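Local structure of oligopeptide-binding protein appA (Bacillus subtilis, 1XOC) at residues Ser37-Thr41 against Tyr115-Arg119. The protein binds oligopeptides as the extracellular receptor of an ABC-type permease that imports peptides and can replace the Opp system in sporulation and competence. Residues are numbered along the deposited sequence.
With ZN (zinc ion), chain L.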
ATOM      1  N   SER A  37      12.636  -0.725   3.349  1.00 29.92           N
ATOM      2  CA  SER A  37      11.355  -1.156   3.855  1.00 30.66           C
ATOM      3  C   SER A  37      11.059  -0.706   5.297  1.00 29.12           C
ATOM      4  O   SER A  37       9.896  -0.694   5.716  1.00 29.94           O
ATOM      5  CB  SER A  37      11.238  -2.658   3.726  1.00 32.87           C
ATOM      6  OG  SER A  37      12.094  -3.276   4.637  0.50 35.84           O
ATOM      7  N   LEU A  38      12.092  -0.333   6.050  1.00 28.92           N
ATOM      8  CA  LEU A  38      11.887   0.139   7.420  1.00 29.36           C
ATOM      9  C   LEU A  38      11.283   1.555   7.468  1.00 29.45           C
ATOM     10  O   LEU A  38      10.791   1.980   8.516  1.00 30.44           O
ATOM     11  CB  LEU A  38      13.182   0.074   8.226  1.00 29.64           C
ATOM     12  CG  LEU A  38      13.867  -1.296   8.322  1.00 31.82           C
ATOM     13  CD1 LEU A  38      15.236  -1.168   8.992  1.00 32.34           C
ATOM     14  CD2 LEU A  38      12.933  -2.220   9.062  1.00 33.74           C
ATOM     15  N   TYR A  39      11.313   2.309   6.360  1.00 28.83           N
ATOM     16  CA  TYR A  39      10.854   3.665   6.329  1.00 29.28           C
ATOM     17  C   TYR A  39       9.775   3.975   5.304  1.00 28.60           C
ATOM     18  O   TYR A  39       8.977   4.878   5.522  1.00 31.45           O
ATOM     19  CB  TYR A  39      12.062   4.597   6.115  1.00 27.95           C
ATOM     20  CG  TYR A  39      13.048   4.453   7.258  1.00 29.07           C
ATOM     21  CD1 TYR A  39      14.216   3.717   7.126  1.00 27.66           C
ATOM     22  CD2 TYR A  39      12.770   4.997   8.499  1.00 27.46           C
ATOM     23  CE1 TYR A  39      15.082   3.562   8.216  1.00 28.93           C
ATOM     24  CE2 TYR A  39      13.618   4.852   9.568  1.00 28.05           C
ATOM     25  CZ  TYR A  39      14.778   4.120   9.433  1.00 27.29           C
ATOM     26  OH  TYR A  39      15.613   4.000  10.550  1.00 29.74           O
ATOM     27  N   SER A  40       9.778   3.305   4.173  1.00 27.26           N
ATOM     28  CA  SER A  40       8.809   3.594   3.154  1.00 28.33           C
ATOM     29  C   SER A  40       7.393   3.236   3.571  1.00 29.53           C
ATOM     30  O   SER A  40       7.180   2.263   4.308  1.00 29.54           O
ATOM     31  CB  SER A  40       9.161   2.925   1.841  1.00 28.17           C
ATOM     32  OG  SER A  40       9.176   1.524   1.981  1.00 29.55           O
ATOM     33  N   THR A  41       6.435   4.016   3.072  1.00 28.82           N
ATOM     34  CA  THR A  41       5.018   3.734   3.336  1.00 29.36           C
ATOM     35  C   THR A  41       4.191   3.579   2.056  1.00 30.20           C
ATOM     36  O   THR A  41       2.981   3.352   2.149  1.00 31.36           O
ATOM     37  CB  THR A  41       4.356   4.748   4.288  1.00 29.82           C
ATOM     38  OG1 THR A  41       4.438   6.059   3.702  1.00 29.41           O
ATOM     39  CG2 THR A  41       5.041   4.790   5.663  1.00 29.57           C
ATOM     40  N   TYR A 115      14.612   4.584  16.603  1.00 31.49           N
ATOM     41  CA  TYR A 115      13.906   4.365  15.346  1.00 32.33           C
ATOM     42  C   TYR A 115      12.780   5.378  15.147  1.00 32.94           C
ATOM     43  O   TYR A 115      11.873   5.474  15.995  1.00 32.89           O
ATOM     44  CB  TYR A 115      13.322   2.971  15.326  1.00 30.70           C
ATOM     45  CG  TYR A 115      12.413   2.710  14.128  1.00 29.82           C
ATOM     46  CD1 TYR A 115      12.917   2.622  12.826  1.00 25.62           C
ATOM     47  CD2 TYR A 115      11.050   2.478  14.317  1.00 28.93           C
ATOM     48  CE1 TYR A 115      12.100   2.373  11.751  1.00 26.87           C
ATOM     49  CE2 TYR A 115      10.209   2.224  13.238  1.00 28.43           C
ATOM     50  CZ  TYR A 115      10.724   2.168  11.958  1.00 29.37           C
ATOM     51  OH  TYR A 115       9.876   1.912  10.894  1.00 30.03           O
ATOM     52  N   LYS A 116      12.844   6.123  14.042  1.00 34.27           N
ATOM     53  CA  LYS A 116      11.886   7.189  13.741  1.00 35.35           C
ATOM     54  C   LYS A 116      10.950   6.918  12.549  1.00 35.00           C
ATOM     55  O   LYS A 116      10.311   7.833  12.045  1.00 38.17           O
ATOM     56  CB  LYS A 116      12.642   8.521  13.549  1.00 36.05           C
ATOM     57  CG  LYS A 116      13.321   8.949  14.816  1.00 37.37           C
ATOM     58  CD  LYS A 116      14.170  10.222  14.699  1.00 39.60           C
ATOM     59  CE  LYS A 116      14.795  10.559  16.051  1.00 42.52           C
ATOM     60  NZ  LYS A 116      15.364   9.341  16.744  1.00 44.72           N
ATOM     61  N   GLY A 117      10.802   5.670  12.152  1.00 34.68           N
ATOM     62  CA  GLY A 117       9.977   5.302  11.009  1.00 33.03           C
ATOM     63  C   GLY A 117       8.524   5.095  11.379  1.00 32.58           C
ATOM     64  O   GLY A 117       8.159   5.147  12.554  1.00 31.92           O
ATOM     65  N   GLU A 118       7.699   4.884  10.347  1.00 32.14           N
ATOM     66  CA  GLU A 118       6.261   4.629  10.498  1.00 31.76           C
ATOM     67  C   GLU A 118       5.884   3.151  10.487  1.00 31.78           C
ATOM     68  O   GLU A 118       4.697   2.850  10.497  1.00 31.95           O
ATOM     69  CB  GLU A 118       5.465   5.345   9.391  1.00 32.09           C
ATOM     70  CG  GLU A 118       5.194   6.836   9.667  1.00 34.27           C
ATOM     71  CD  GLU A 118       6.412   7.746   9.461  1.00 36.82           C
ATOM     72  OE1 GLU A 118       6.978   7.727   8.358  1.00 38.59           O
ATOM     73  OE2 GLU A 118       6.766   8.489  10.405  1.00 40.92           O
ATOM     74  N   ARG A 119       6.876   2.247  10.461  1.00 30.71           N
ATOM     75  CA  ARG A 119       6.621   0.809  10.337  1.00 31.43           C
ATOM     76  C   ARG A 119       6.745   0.055  11.648  1.00 31.98           C
ATOM     77  O   ARG A 119       6.894  -1.182  11.648  1.00 32.48           O
ATOM     78  CB  ARG A 119       7.543   0.196   9.268  1.00 31.41           C
ATOM     79  CG  ARG A 119       7.277   0.699   7.859  1.00 30.98           C
ATOM     80  CD  ARG A 119       5.876   0.430   7.431  1.00 34.07           C
ATOM     81  NE  ARG A 119       5.717   0.519   5.998  1.00 34.96           N
ATOM     82  CZ  ARG A 119       4.591   0.181   5.380  1.00 35.11           C
ATOM     83  NH1 ARG A 119       3.580  -0.327   6.070  1.00 33.29           N
ATOM     84  NH2 ARG A 119       4.505   0.310   4.081  1.00 33.89           N
TER
HETATM   85 ZN    ZN L 530       8.317   9.411   8.046  1.00 38.77          ZN
HETATM   86  O   HOH W   1      15.288   5.933  12.375  1.00 24.24           O
HETATM   87  O   HOH W   2       8.986   5.805   8.052  1.00 24.93           O
HETATM   88  O   HOH W   3       6.472   1.001   1.581  1.00 35.37           O
HETATM   89  O   HOH W   4      10.004   8.779   9.175  1.00 31.63           O
HETATM   90  O   HOH W   5       8.063  10.546   9.512  1.00 47.94           O
HETATM   91  O   HOH W   6       9.441   9.022   6.431  1.00 47.32           O
HETATM   92  O   HOH W   7       7.015  10.026   6.108  1.00 39.93           O
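A very short hydrogen bond, 2.5 Å from Tyr115 OH to Leu38 O, ties these two loops together. The same hydroxyl accepts a hydrogen bond from Arg119 N (3.0 Å to Tyr115 OH), so one phenol bridges the loops and also ties Tyr115 back to the main chain within 115-119. With no side chain at Gly117, Tyr39 CD2 can come within 3.8 Å of Gly117 CA; a CB there would clash with Leu38 O and Tyr115 OH. The two tyrosine rings meet obliquely, Tyr39 CE2 to Tyr115 CE1 at 3.6 Å, and a water links Tyr39 OH to the backbone N of Lys116. At the other end, Arg119 reaches along 37-41: its NE donates to Ser40 O at 2.8 Å, NH2 adds a weak bond of 3.3 Å to Ser40 O, and Thr41 CG2 covers one face of the guanidinium. A water joins Tyr39 O to the N and OE1 of Glu118. Glu118 OE1 also holds a zinc ion at 2.2 Å, whose other ligands here are four waters. Arg119 NH1 hydrogen-bonds the backbone of the bound nonapeptide, beside a long, weak ion pair to an acidic side chain, and Thr41 makes backbone hydrogen bonds to it. This is consistent with Ser40 O fixing the guanidinium so that NH1 faces the peptide; bonding to main chain suits a receptor for varied sequences.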